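Local coordinates for protein putative short-chain dehydrogenase/reductase (Burkholderia xenovorans, PDB 5IZ4) that possibly reduces 3-oxoacyl-[acyl-carrier-protein] substrates with NADPH, as a member of the short-chain dehydrogenase/reductase family, and here holds ADP in its nucleotide pocket, at residues Val16-Gly21 against Leu69-Asp74; Asp114-Phe119 against Gly168-Tyr173; Ala242-Phe247 against Gln258-Glu263. All blocks are in the same frame, centred on the assembly; numbering follows the deposited sequence. Where two conformers were deposited one is given.

Contact 1: Val16-Gly21 against Leu69-Asp74; sequences VCVITG and LIFDAD. With ADP (adenosine-5'-diphosphate), chain B.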
ATOM      1  N   VAL A  16      16.374  17.936 -23.255  1.00 21.93           N
ATOM      2  CA  VAL A  16      17.586  17.374 -22.661  1.00 19.81           C
ATOM      3  C   VAL A  16      17.220  16.399 -21.548  1.00 18.09           C
ATOM      4  O   VAL A  16      16.412  16.727 -20.666  1.00 18.82           O
ATOM      5  CB  VAL A  16      18.502  18.481 -22.103  1.00 21.37           C
ATOM      6  CG1 VAL A  16      19.630  17.866 -21.282  1.00 20.12           C
ATOM      7  CG2 VAL A  16      19.053  19.339 -23.232  1.00 24.61           C
ATOM      8  N   CYS A  17      17.845  15.221 -21.568  1.00 17.24           N
ATOM      9  CA  CYS A  17      17.742  14.259 -20.480  1.00 18.18           C
ATOM     10  C   CYS A  17      19.103  14.076 -19.826  1.00 21.08           C
ATOM     11  O   CYS A  17      20.104  13.876 -20.523  1.00 20.24           O
ATOM     12  CB  CYS A  17      17.219  12.910 -20.972  1.00 19.65           C
ATOM     13  SG  CYS A  17      16.984  11.735 -19.612  1.00 20.12           S
ATOM     14  N   VAL A  18      19.140  14.160 -18.493  1.00 19.51           N
ATOM     15  CA  VAL A  18      20.343  13.899 -17.702  1.00 17.82           C
ATOM     16  C   VAL A  18      20.185  12.538 -17.033  1.00 21.79           C
ATOM     17  O   VAL A  18      19.173  12.279 -16.373  1.00 17.55           O
ATOM     18  CB  VAL A  18      20.561  15.000 -16.652  1.00 19.06           C
ATOM     19  CG1 VAL A  18      21.798  14.695 -15.793  1.00 19.58           C
ATOM     20  CG2 VAL A  18      20.686  16.375 -17.323  1.00 20.02           C
ATOM     21  N   ILE A  19      21.175  11.662 -17.200  1.00 15.29           N
ATOM     22  CA  ILE A  19      21.103  10.294 -16.682  1.00 16.99           C
ATOM     23  C   ILE A  19      22.326  10.048 -15.803  1.00 19.51           C
ATOM     24  O   ILE A  19      23.457  10.051 -16.304  1.00 23.20           O
ATOM     25  CB  ILE A  19      21.043   9.256 -17.819  1.00 17.80           C
ATOM     26  CG1 ILE A  19      19.891   9.551 -18.808  1.00 20.55           C
ATOM     27  CG2 ILE A  19      20.896   7.836 -17.264  1.00 22.02           C
ATOM     28  CD1 ILE A  19      20.341  10.276 -20.091  1.00 20.71           C
ATOM     29  N   THR A  20      22.114   9.828 -14.500  1.00 18.08           N
ATOM     30  CA  THR A  20      23.232   9.332 -13.699  1.00 17.41           C
ATOM     31  C   THR A  20      23.263   7.810 -13.767  1.00 19.63           C
ATOM     32  O   THR A  20      22.294   7.167 -14.162  1.00 19.13           O
ATOM     33  CB  THR A  20      23.164   9.777 -12.235  1.00 22.85           C
ATOM     34  OG1 THR A  20      22.041   9.164 -11.580  1.00 16.54           O
ATOM     35  CG2 THR A  20      23.089  11.299 -12.119  1.00 24.08           C
ATOM     36  N   GLY A  21      24.398   7.232 -13.376  1.00 18.03           N
ATOM     37  CA  GLY A  21      24.549   5.798 -13.538  1.00 19.29           C
ATOM     38  C   GLY A  21      24.471   5.371 -14.981  1.00 21.72           C
ATOM     39  O   GLY A  21      24.018   4.256 -15.275  1.00 23.00           O
ATOM     40  N   LEU A  69      26.791  14.602 -24.297  1.00 26.39           N
ATOM     41  CA  LEU A  69      27.966  15.006 -23.537  1.00 30.22           C
ATOM     42  C   LEU A  69      28.127  13.996 -22.415  1.00 28.08           C
ATOM     43  O   LEU A  69      27.147  13.417 -21.954  1.00 28.21           O
ATOM     44  CB  LEU A  69      27.853  16.439 -22.994  1.00 35.26           C
ATOM     45  CG  LEU A  69      26.947  16.863 -21.835  1.00 34.54           C
ATOM     46  CD1 LEU A  69      27.499  16.446 -20.471  1.00 31.17           C
ATOM     47  CD2 LEU A  69      26.790  18.373 -21.882  1.00 37.61           C
ATOM     48  N   ILE A  70      29.365  13.770 -21.987  1.00 24.36           N
ATOM     49  CA  ILE A  70      29.640  12.894 -20.854  1.00 21.54           C
ATOM     50  C   ILE A  70      30.111  13.762 -19.707  1.00 22.11           C
ATOM     51  O   ILE A  70      30.990  14.617 -19.890  1.00 26.62           O
ATOM     52  CB  ILE A  70      30.697  11.825 -21.186  1.00 30.37           C
ATOM     53  CG1 ILE A  70      30.230  10.922 -22.327  1.00 29.94           C
ATOM     54  CG2 ILE A  70      31.014  10.997 -19.950  1.00 34.27           C
ATOM     55  CD1 ILE A  70      31.234   9.830 -22.663  1.00 30.19           C
ATOM     56  N   PHE A  71      29.553  13.539 -18.522  1.00 21.99           N
ATOM     57  CA  PHE A  71      30.079  14.180 -17.327  1.00 25.49           C
ATOM     58  C   PHE A  71      30.470  13.125 -16.302  1.00 25.60           C
ATOM     59  O   PHE A  71      29.851  12.058 -16.215  1.00 28.52           O
ATOM     60  CB  PHE A  71      29.066  15.184 -16.729  1.00 25.06           C
ATOM     61  CG  PHE A  71      27.789  14.561 -16.219  1.00 23.21           C
ATOM     62  CD1 PHE A  71      27.698  14.089 -14.913  1.00 22.98           C
ATOM     63  CD2 PHE A  71      26.665  14.483 -17.030  1.00 23.80           C
ATOM     64  CE1 PHE A  71      26.514  13.535 -14.435  1.00 22.65           C
ATOM     65  CE2 PHE A  71      25.480  13.929 -16.560  1.00 25.53           C
ATOM     66  CZ  PHE A  71      25.403  13.459 -15.259  1.00 26.69           C
ATOM     67  N   ASP A  72      31.530  13.418 -15.551  1.00 24.07           N
ATOM     68  CA  ASP A  72      31.871  12.617 -14.386  1.00 23.29           C
ATOM     69  C   ASP A  72      31.183  13.207 -13.165  1.00 25.10           C
ATOM     70  O   ASP A  72      31.129  14.430 -13.006  1.00 28.32           O
ATOM     71  CB  ASP A  72      33.379  12.583 -14.137  1.00 27.17           C
ATOM     72  CG  ASP A  72      34.147  11.815 -15.190  1.00 30.79           C
ATOM     73  OD1 ASP A  72      33.540  11.247 -16.114  1.00 31.51           O
ATOM     74  OD2 ASP A  72      35.389  11.781 -15.077  1.00 34.03           O
ATOM     75  N   ALA A  73      30.657  12.335 -12.302  1.00 25.85           N
ATOM     76  CA  ALA A  73      30.148  12.788 -11.011  1.00 26.18           C
ATOM     77  C   ALA A  73      30.024  11.613 -10.057  1.00 24.56           C
ATOM     78  O   ALA A  73      29.450  10.578 -10.405  1.00 26.43           O
ATOM     79  CB  ALA A  73      28.793  13.486 -11.152  1.00 23.94           C
ATOM     80  N   ASP A  74      30.566  11.778  -8.862  1.00 20.99           N
ATOM     81  CA  ASP A  74      30.257  10.918  -7.728  1.00 23.04           C
ATOM     82  C   ASP A  74      29.075  11.607  -7.059  1.00 20.09           C
ATOM     83  O   ASP A  74      29.239  12.647  -6.424  1.00 21.98           O
ATOM     84  CB  ASP A  74      31.476  10.798  -6.814  1.00 23.41           C
ATOM     85  CG  ASP A  74      31.224   9.970  -5.558  1.00 29.24           C
ATOM     86  OD1 ASP A  74      30.059   9.743  -5.193  1.00 23.16           O
ATOM     87  OD2 ASP A  74      32.214   9.561  -4.909  1.00 31.03           O
TER
HETATM   88  PB  ADP B 300      21.477  -1.277 -12.676  1.00 75.41           P
HETATM   89  O1B ADP B 300      21.400  -0.030 -11.724  1.00 78.40           O
HETATM   90  O2B ADP B 300      21.509  -0.981 -14.204  1.00 71.57           O
HETATM   91  O3B ADP B 300      20.642  -2.532 -12.268  1.00 84.00           O
HETATM   92  PA  ADP B 300      24.492  -0.885 -12.527  1.00 60.68           P
HETATM   93  O1A ADP B 300      25.499  -1.140 -11.268  1.00 54.81           O
HETATM   94  O2A ADP B 300      25.224  -1.115 -13.886  1.00 64.01           O
HETATM   95  O3A ADP B 300      23.183  -1.725 -12.223  1.00 75.39           O
HETATM   96  O5' ADP B 300      24.241   0.734 -12.288  1.00 56.09           O
HETATM   97  C5' ADP B 300      24.840   1.452 -11.196  1.00 32.72           C
HETATM   98  C4' ADP B 300      25.612   2.596 -11.858  1.00 31.35           C
HETATM   99  O4' ADP B 300      25.857   3.682 -10.879  1.00 23.89           O
HETATM  100  C3' ADP B 300      27.008   2.189 -12.393  1.00 28.52           C
HETATM  101  O3' ADP B 300      27.342   2.889 -13.559  1.00 36.78           O
HETATM  102  C2' ADP B 300      27.901   2.676 -11.219  1.00 31.17           C
HETATM  103  O2' ADP B 300      29.211   2.864 -11.757  1.00 38.43           O
HETATM  104  C1' ADP B 300      27.235   3.998 -10.886  1.00 22.00           C
HETATM  105  N9  ADP B 300      27.649   4.495  -9.558  1.00 22.36           N
HETATM  106  C8  ADP B 300      27.980   3.774  -8.399  1.00 21.72           C
HETATM  107  N7  ADP B 300      28.308   4.587  -7.423  1.00 21.69           N
HETATM  108  C5  ADP B 300      28.199   5.864  -7.938  1.00 22.64           C
HETATM  109  C6  ADP B 300      28.417   7.113  -7.385  1.00 18.53           C
HETATM  110  N6  ADP B 300      28.821   7.230  -6.096  1.00 22.84           N
HETATM  111  N1  ADP B 300      28.226   8.200  -8.140  1.00 18.56           N
HETATM  112  C2  ADP B 300      27.836   8.049  -9.418  1.00 18.47           C
HETATM  113  N3  ADP B 300      27.611   6.897 -10.023  1.00 23.66           N
HETATM  114  C4  ADP B 300      27.794   5.812  -9.257  1.00 23.10           C
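With chi1 at 65°, Phe71 sets its CG between its own backbone N and carbonyl carbon, and the ring rises toward Val16-Gly21. There it meets Val18, whose CG1 is anti to its backbone N. CG1 is 3.8 Å from Phe71 CE2 and approaches the ring obliquely, the two side chains crossing at about a right angle. Farther along, Thr20 CG2 comes to the ring's edge, 4.5 Å from Phe71 CZ, while Ala73 CB of the same segment as the ring lies at the edge in the ring plane. Thr20 OG1 accepts a hydrogen bond from Ala102 N. At the C-terminal ends the two segments meet the nucleotide: the adenine amino group N6 of ADP donates to Asp74 OD1 at 2.9 Å, at an N-H...O angle of 156°. That carboxylate oxygen also accepts from Gly76 N. Gly21 CA sits 3.6 Å from the ribose O4'. The strand axes stay 9.3 Å apart, at 39° to each other, because strand 40-45 runs between them in the parallel Rossmann sheet. Phe71 spans the gap in contact with Ala42 of that middle strand, and packs against Ala84 and Met87 of helix 78-92.

Contact 2: Asp114-Phe119 against Gly168-Tyr173; sequences DQIDDF and GSSIAY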
ATOM      1  N   ASP A 114      25.889 -10.455  11.552  1.00 23.34           N
ATOM      2  CA  ASP A 114      27.286 -10.276  11.909  0.51 28.06           C
ATOM      3  C   ASP A 114      28.161  -9.863  10.735  1.00 26.58           C
ATOM      4  O   ASP A 114      29.369  -9.695  10.918  1.00 29.22           O
ATOM      5  CB  ASP A 114      27.826 -11.591  12.500  0.51 29.90           C
ATOM      6  CG  ASP A 114      27.734 -12.783  11.518  0.51 30.14           C
ATOM      7  OD1 ASP A 114      26.734 -12.920  10.768  0.51 19.35           O
ATOM      8  OD2 ASP A 114      28.672 -13.606  11.507  0.51 33.88           O
ATOM      9  N   GLN A 115      27.608  -9.776   9.526  1.00 21.76           N
ATOM     10  CA  GLN A 115      28.396  -9.519   8.327  1.00 20.69           C
ATOM     11  C   GLN A 115      28.014  -8.215   7.640  1.00 21.15           C
ATOM     12  O   GLN A 115      28.420  -7.983   6.497  1.00 22.59           O
ATOM     13  CB  GLN A 115      28.278 -10.703   7.367  1.00 23.00           C
ATOM     14  CG  GLN A 115      28.724 -11.998   8.036  1.00 30.90           C
ATOM     15  CD  GLN A 115      28.958 -13.136   7.064  1.00 38.84           C
ATOM     16  OE1 GLN A 115      28.318 -13.222   6.020  1.00 35.65           O
ATOM     17  NE2 GLN A 115      29.888 -14.022   7.410  1.00 45.56           N
ATOM     18  N   ILE A 116      27.261  -7.354   8.307  1.00 22.77           N
ATOM     19  CA  ILE A 116      26.998  -6.008   7.824  1.00 22.99           C
ATOM     20  C   ILE A 116      27.288  -5.052   8.975  1.00 25.91           C
ATOM     21  O   ILE A 116      27.256  -5.447  10.146  1.00 24.84           O
ATOM     22  CB  ILE A 116      25.550  -5.877   7.294  1.00 22.02           C
ATOM     23  CG1 ILE A 116      25.398  -4.626   6.422  1.00 19.37           C
ATOM     24  CG2 ILE A 116      24.544  -5.881   8.444  1.00 23.13           C
ATOM     25  CD1 ILE A 116      24.112  -4.603   5.595  1.00 17.24           C
ATOM     26  N   ASP A 117      27.632  -3.805   8.649  1.00 18.56           N
ATOM     27  CA  ASP A 117      27.930  -2.827   9.698  1.00 20.36           C
ATOM     28  C   ASP A 117      27.432  -1.448   9.293  1.00 19.64           C
ATOM     29  O   ASP A 117      26.962  -1.235   8.171  1.00 22.25           O
ATOM     30  CB  ASP A 117      29.428  -2.774  10.032  1.00 24.71           C
ATOM     31  CG  ASP A 117      30.293  -2.511   8.821  1.00 27.26           C
ATOM     32  OD1 ASP A 117      29.756  -2.243   7.724  1.00 24.23           O
ATOM     33  OD2 ASP A 117      31.524  -2.568   8.970  1.00 24.43           O
ATOM     34  N   ASP A 118      27.560  -0.498  10.227  1.00 20.03           N
ATOM     35  CA  ASP A 118      27.109   0.863   9.956  1.00 18.43           C
ATOM     36  C   ASP A 118      27.824   1.457   8.746  1.00 17.75           C
ATOM     37  O   ASP A 118      27.209   2.189   7.959  1.00 18.44           O
ATOM     38  CB  ASP A 118      27.282   1.754  11.196  1.00 18.82           C
ATOM     39  CG  ASP A 118      28.706   1.761  11.778  1.00 27.62           C
ATOM     40  OD1 ASP A 118      29.555   0.910  11.436  1.00 22.51           O
ATOM     41  OD2 ASP A 118      28.966   2.643  12.631  1.00 24.56           O
ATOM     42  N   PHE A 119      29.110   1.124   8.562  1.00 21.38           N
ATOM     43  CA  PHE A 119      29.846   1.599   7.392  1.00 18.75           C
ATOM     44  C   PHE A 119      29.107   1.292   6.098  1.00 20.73           C
ATOM     45  O   PHE A 119      29.015   2.145   5.207  1.00 21.49           O
ATOM     46  CB  PHE A 119      31.240   0.970   7.341  1.00 18.43           C
ATOM     47  CG  PHE A 119      32.183   1.516   8.378  1.00 21.50           C
ATOM     48  CD1 PHE A 119      32.743   2.772   8.225  1.00 26.73           C
ATOM     49  CD2 PHE A 119      32.480   0.784   9.517  1.00 24.28           C
ATOM     50  CE1 PHE A 119      33.611   3.289   9.182  1.00 31.54           C
ATOM     51  CE2 PHE A 119      33.355   1.293  10.479  1.00 29.17           C
ATOM     52  CZ  PHE A 119      33.916   2.548  10.307  1.00 29.73           C
ATOM     53  N   GLY A 168      16.110  -8.328  -1.537  1.00 23.21           N
ATOM     54  CA  GLY A 168      17.183  -7.697  -2.284  1.00 21.09           C
ATOM     55  C   GLY A 168      18.571  -8.049  -1.777  1.00 20.05           C
ATOM     56  O   GLY A 168      18.768  -8.876  -0.882  1.00 18.53           O
ATOM     57  N   SER A 169      19.556  -7.364  -2.368  1.00 17.53           N
ATOM     58  CA  SER A 169      20.952  -7.770  -2.204  1.00 16.33           C
ATOM     59  C   SER A 169      21.422  -7.672  -0.751  1.00 18.02           C
ATOM     60  O   SER A 169      22.234  -8.490  -0.302  1.00 19.37           O
ATOM     61  CB  SER A 169      21.834  -6.931  -3.126  1.00 21.23           C
ATOM     62  OG  SER A 169      21.510  -5.557  -3.009  1.00 25.00           O
ATOM     63  N   SER A 170      20.923  -6.694   0.005  1.00 17.10           N
ATOM     64  CA  SER A 170      21.266  -6.589   1.419  1.00 15.98           C
ATOM     65  C   SER A 170      20.197  -5.777   2.125  1.00 14.56           C
ATOM     66  O   SER A 170      19.427  -5.051   1.495  1.00 16.96           O
ATOM     67  CB  SER A 170      22.627  -5.922   1.640  1.00 20.65           C
ATOM     68  OG  SER A 170      22.520  -4.504   1.537  1.00 17.64           O
ATOM     69  N   ILE A 171      20.177  -5.891   3.453  1.00 17.22           N
ATOM     70  CA  ILE A 171      19.213  -5.108   4.217  1.00 15.89           C
ATOM     71  C   ILE A 171      19.556  -3.619   4.152  1.00 18.10           C
ATOM     72  O   ILE A 171      18.658  -2.767   4.219  1.00 18.29           O
ATOM     73  CB  ILE A 171      19.135  -5.634   5.666  1.00 15.89           C
ATOM     74  CG1 ILE A 171      17.876  -5.099   6.361  1.00 16.65           C
ATOM     75  CG2 ILE A 171      20.403  -5.292   6.460  1.00 18.46           C
ATOM     76  CD1 ILE A 171      17.730  -5.562   7.805  1.00 17.91           C
ATOM     77  N   ALA A 172      20.846  -3.274   4.011  1.00 14.84           N
ATOM     78  CA  ALA A 172      21.213  -1.869   3.835  1.00 14.26           C
ATOM     79  C   ALA A 172      20.719  -1.339   2.496  1.00 20.00           C
ATOM     80  O   ALA A 172      20.286  -0.183   2.391  1.00 16.97           O
ATOM     81  CB  ALA A 172      22.733  -1.693   3.955  1.00 16.79           C
ATOM     82  N   TYR A 173      20.779  -2.172   1.457  1.00 18.96           N
ATOM     83  CA  TYR A 173      20.245  -1.777   0.158  1.00 15.17           C
ATOM     84  C   TYR A 173      18.733  -1.604   0.230  1.00 13.83           C
ATOM     85  O   TYR A 173      18.181  -0.597  -0.231  1.00 14.74           O
ATOM     86  CB  TYR A 173      20.628  -2.829  -0.886  1.00 17.34           C
ATOM     87  CG  TYR A 173      20.114  -2.567  -2.277  1.00 17.33           C
ATOM     88  CD1 TYR A 173      20.809  -1.743  -3.156  1.00 19.25           C
ATOM     89  CD2 TYR A 173      18.938  -3.158  -2.724  1.00 20.94           C
ATOM     90  CE1 TYR A 173      20.348  -1.517  -4.446  1.00 22.80           C
ATOM     91  CE2 TYR A 173      18.465  -2.936  -4.008  1.00 18.83           C
ATOM     92  CZ  TYR A 173      19.174  -2.111  -4.863  1.00 23.45           C
ATOM     93  OH  TYR A 173      18.710  -1.885  -6.140  1.00 21.97           O
TER
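Ile116 CD1 does all the touching on its side, coming end-on to the first turn of the helix that starts at Ile171. Its nearest neighbour there is Ala172 CB, 3.6 Å away, and Ile171 CG2 follows at 3.9 Å from the same methyl. Ser170 OG is a looser neighbour, 4.4 Å from Ile116 CD1. No hydrogen bond crosses the gap; the contact is mainly apolar, Ile116 CD1 also lying against the backbone N of Ala172, at 3.9 Å, without a bond. Ile116 gets its reach from an extended side chain: the run from N through CA and CB to CG1 is stretched out (chi1 -163°), and CD1 carries on in the same line (chi2 166°).

One step out, the helix start that receives this methyl is fixed by its own cap. Ser170 is the N-cap residue, and its OG accepts from Tyr173 N at 2.9 Å with an N-H...O angle of 160°. Across the contact Asp117 plays the same part for helix 118-146, its OD1 accepting from Glu120 N. Ser169 OG stands 3.3 Å above one face of the Tyr173 ring, offset toward the rim.

Phe121 of helix 118-146 packs on Ile116, Ile171 and Ala172 together. The second subunit lays its Tyr133 against Ile116 and its Ser186 against Ile171, and hydrogen-bonds the Ile116 carbonyl through its Arg137 NH1.

What is joined here are the starts of two long helices, 118-146 and 171-191, which in short-chain dehydrogenases/reductases commonly build a subunit interface. Tyr173 begins a Tyr-Ala-Ala-Ser-Lys sequence that fits the family's YxxxK motif, so the capped helix start probably belongs to the rim of the active site.

Contact 3: Ala242-Phe247 against Gln258-Glu263; sequences AELAWF and QVIAAE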
ATOM      1  N   ALA A 242      14.144   1.271 -19.149  1.00 20.84           N
ATOM      2  CA  ALA A 242      14.292   2.494 -19.934  1.00 20.25           C
ATOM      3  C   ALA A 242      12.975   2.895 -20.590  1.00 20.91           C
ATOM      4  O   ALA A 242      12.624   4.080 -20.606  1.00 18.63           O
ATOM      5  CB  ALA A 242      15.376   2.306 -20.996  1.00 19.36           C
ATOM      6  N   GLU A 243      12.237   1.925 -21.144  1.00 19.67           N
ATOM      7  CA  GLU A 243      10.939   2.244 -21.745  1.00 16.14           C
ATOM      8  C   GLU A 243      10.004   2.869 -20.722  1.00 19.11           C
ATOM      9  O   GLU A 243       9.278   3.821 -21.030  1.00 20.69           O
ATOM     10  CB  GLU A 243      10.270   0.993 -22.336  1.00 20.72           C
ATOM     11  CG  GLU A 243      10.804   0.499 -23.669  1.00 30.93           C
ATOM     12  CD  GLU A 243      10.592   1.468 -24.835  1.00 24.43           C
ATOM     13  OE1 GLU A 243      11.397   1.403 -25.780  1.00 36.25           O
ATOM     14  OE2 GLU A 243       9.631   2.269 -24.819  1.00 31.06           O
ATOM     15  N   LEU A 244       9.988   2.326 -19.503  1.00 16.49           N
ATOM     16  CA  LEU A 244       9.144   2.880 -18.455  1.00 15.40           C
ATOM     17  C   LEU A 244       9.590   4.291 -18.075  1.00 20.89           C
ATOM     18  O   LEU A 244       8.754   5.181 -17.881  1.00 19.43           O
ATOM     19  CB  LEU A 244       9.164   1.938 -17.251  1.00 19.49           C
ATOM     20  CG  LEU A 244       8.292   2.165 -16.017  1.00 28.16           C
ATOM     21  CD1 LEU A 244       6.812   2.236 -16.362  1.00 24.01           C
ATOM     22  CD2 LEU A 244       8.549   1.041 -15.022  1.00 27.71           C
ATOM     23  N   ALA A 245      10.901   4.529 -17.976  1.00 18.21           N
ATOM     24  CA  ALA A 245      11.363   5.876 -17.663  1.00 16.28           C
ATOM     25  C   ALA A 245      10.975   6.850 -18.766  1.00 19.97           C
ATOM     26  O   ALA A 245      10.568   7.988 -18.489  1.00 17.49           O
ATOM     27  CB  ALA A 245      12.882   5.888 -17.456  1.00 16.58           C
ATOM     28  N   TRP A 246      11.117   6.425 -20.022  1.00 18.61           N
ATOM     29  CA  TRP A 246      10.711   7.263 -21.149  1.00 20.97           C
ATOM     30  C   TRP A 246       9.206   7.516 -21.135  1.00 24.59           C
ATOM     31  O   TRP A 246       8.762   8.657 -21.329  1.00 18.21           O
ATOM     32  CB  TRP A 246      11.136   6.622 -22.474  1.00 20.12           C
ATOM     33  CG  TRP A 246      10.438   7.238 -23.660  1.00 22.81           C
ATOM     34  CD1 TRP A 246       9.435   6.683 -24.413  1.00 22.60           C
ATOM     35  CD2 TRP A 246      10.657   8.549 -24.191  1.00 24.86           C
ATOM     36  NE1 TRP A 246       9.035   7.565 -25.389  1.00 27.15           N
ATOM     37  CE2 TRP A 246       9.765   8.720 -25.269  1.00 25.98           C
ATOM     38  CE3 TRP A 246      11.515   9.597 -23.856  1.00 20.76           C
ATOM     39  CZ2 TRP A 246       9.718   9.891 -26.019  1.00 30.92           C
ATOM     40  CZ3 TRP A 246      11.466  10.762 -24.601  1.00 26.36           C
ATOM     41  CH2 TRP A 246      10.569  10.904 -25.667  1.00 29.24           C
ATOM     42  N   PHE A 247       8.403   6.472 -20.893  1.00 18.12           N
ATOM     43  CA  PHE A 247       6.955   6.659 -20.883  1.00 20.71           C
ATOM     44  C   PHE A 247       6.534   7.651 -19.809  1.00 19.12           C
ATOM     45  O   PHE A 247       5.734   8.558 -20.067  1.00 20.68           O
ATOM     46  CB  PHE A 247       6.215   5.333 -20.668  1.00 19.57           C
ATOM     47  CG  PHE A 247       4.774   5.530 -20.257  1.00 21.50           C
ATOM     48  CD1 PHE A 247       3.809   5.830 -21.205  1.00 27.21           C
ATOM     49  CD2 PHE A 247       4.401   5.477 -18.920  1.00 22.24           C
ATOM     50  CE1 PHE A 247       2.501   6.046 -20.834  1.00 22.78           C
ATOM     51  CE2 PHE A 247       3.089   5.699 -18.544  1.00 22.34           C
ATOM     52  CZ  PHE A 247       2.143   5.987 -19.506  1.00 22.46           C
ATOM     53  N   GLN A 258       4.417   8.344  -7.656  1.00 15.66           N
ATOM     54  CA  GLN A 258       4.142   6.921  -7.752  1.00 15.40           C
ATOM     55  C   GLN A 258       5.434   6.114  -7.731  1.00 20.47           C
ATOM     56  O   GLN A 258       6.499   6.594  -8.135  1.00 17.42           O
ATOM     57  CB  GLN A 258       3.367   6.602  -9.029  1.00 13.83           C
ATOM     58  CG  GLN A 258       2.016   7.304  -9.139  1.00 19.02           C
ATOM     59  CD  GLN A 258       1.158   7.121  -7.900  1.00 17.98           C
ATOM     60  OE1 GLN A 258       0.906   5.996  -7.456  1.00 20.12           O
ATOM     61  NE2 GLN A 258       0.707   8.232  -7.328  1.00 18.24           N
ATOM     62  N   VAL A 259       5.323   4.878  -7.248  1.00 15.60           N
ATOM     63  CA  VAL A 259       6.379   3.873  -7.352  1.00 17.69           C
ATOM     64  C   VAL A 259       5.807   2.768  -8.223  1.00 19.61           C
ATOM     65  O   VAL A 259       4.871   2.073  -7.806  1.00 19.44           O
ATOM     66  CB  VAL A 259       6.794   3.331  -5.979  1.00 20.19           C
ATOM     67  CG1 VAL A 259       7.902   2.288  -6.119  1.00 17.02           C
ATOM     68  CG2 VAL A 259       7.202   4.459  -5.077  1.00 16.49           C
ATOM     69  N   ILE A 260       6.327   2.625  -9.437  1.00 15.70           N
ATOM     70  CA  ILE A 260       5.817   1.671 -10.424  0.68 17.48           C
ATOM     71  C   ILE A 260       6.659   0.407 -10.353  1.00 20.58           C
ATOM     72  O   ILE A 260       7.864   0.450 -10.634  1.00 17.63           O
ATOM     73  CB  ILE A 260       5.864   2.250 -11.847  0.68 18.66           C
ATOM     74  CG1 ILE A 260       5.262   3.653 -11.886  0.68 23.10           C
ATOM     75  CG2 ILE A 260       5.128   1.319 -12.807  0.68 15.80           C
ATOM     76  CD1 ILE A 260       3.812   3.684 -11.497  0.68 16.73           C
ATOM     77  N   ALA A 261       6.040  -0.716  -9.997  1.00 18.23           N
ATOM     78  CA  ALA A 261       6.756  -1.984  -9.863  1.00 18.22           C
ATOM     79  C   ALA A 261       6.707  -2.749 -11.184  1.00 21.32           C
ATOM     80  O   ALA A 261       5.624  -3.004 -11.725  1.00 20.54           O
ATOM     81  CB  ALA A 261       6.153  -2.826  -8.736  1.00 18.15           C
ATOM     82  N   ALA A 262       7.880  -3.106 -11.703  1.00 17.25           N
ATOM     83  CA  ALA A 262       8.026  -3.885 -12.929  1.00 19.90           C
ATOM     84  C   ALA A 262       8.913  -5.063 -12.538  1.00 17.80           C
ATOM     85  O   ALA A 262      10.142  -4.997 -12.648  1.00 16.98           O
ATOM     86  CB  ALA A 262       8.623  -3.046 -14.055  1.00 21.64           C
ATOM     87  N   GLU A 263       8.282  -6.132 -12.039  1.00 16.36           N
ATOM     88  CA  GLU A 263       9.025  -7.181 -11.354  1.00 14.29           C
ATOM     89  C   GLU A 263       8.561  -8.571 -11.753  1.00 14.74           C
ATOM     90  O   GLU A 263       8.796  -9.528 -11.003  1.00 18.49           O
ATOM     91  CB  GLU A 263       8.917  -7.027  -9.825  1.00 21.94           C
ATOM     92  CG  GLU A 263       7.579  -6.496  -9.286  1.00 17.24           C
ATOM     93  CD  GLU A 263       6.362  -7.316  -9.720  1.00 19.91           C
ATOM     94  OE1 GLU A 263       6.043  -7.348 -10.931  1.00 20.91           O
ATOM     95  OE2 GLU A 263       5.714  -7.926  -8.838  1.00 19.09           O
TER
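Leu244 and Ile260 carry the apolar part of this contact, and apolar packing is all that passes directly between the helical segment and the strand. Leu244 straddles the branch methyl of Ile260: its CD1 is 4.0 Å from Ile260 CG2, and its CD2 is 4.1 Å from the same carbon. CD2 also reaches along the strand to Ala262, whose CB is 4.2 Å from it. Ile260 was modelled in two conformers, so its distances apply to one of them. Both Ile260 and Ala262 project toward the helix, whereas Ala261 between them points away. On the helix, Leu244 swings CG to the far side of CB from its own backbone N (chi1 -175°), which points the branched end at the strand.

Backbone hydrogen bonds keep each partner in shape. Within helix 238-250, Trp246 N donates to Ala242 O at 2.8 Å, and Phe247 N donates to Glu243 O at 2.8 Å. The strand is held on its flank by parallel-sheet bonds, Ile260 pairing with Ala199 and Ala201 of strand 195-202.

Charged and aromatic interactions involve the neighbouring helix residues. Glu243 OE1 forms a salt bridge with Arg33, and Phe247 stacks on Phe247 of the third subunit.

With methyl meeting methyl at van der Waals distance and no polar group bridging the gap, helix 238-250 is seated on the outermost strand of this chain's sheet by burial of hydrocarbon. Leu244 also packs on that same Phe247 of the third subunit, consistent with the apolar patch continuing into the interface between subunits.

From the N terminus, contact 1 closes a loop of 47 residues that holds helices 25-36 and 51-63 with strand 40-45, and ties the first strand to one outer strand of the sheet. Contact 2 follows and closes 48 residues, bringing the starts of helices 118-146 and 171-191 together. Contact 3 closes a loop of ten residues near the C terminus, tying helix 238-250 to strand 259-262, the sheet's other outer strand. The three come in series, so none nests within or crosses another. Contacts 1 and 3 reach the same sheet on opposite sides of the chain's centre, their own centres about 20 Å apart, while contact 2 lies about 28 and 26 Å from them, centre to centre.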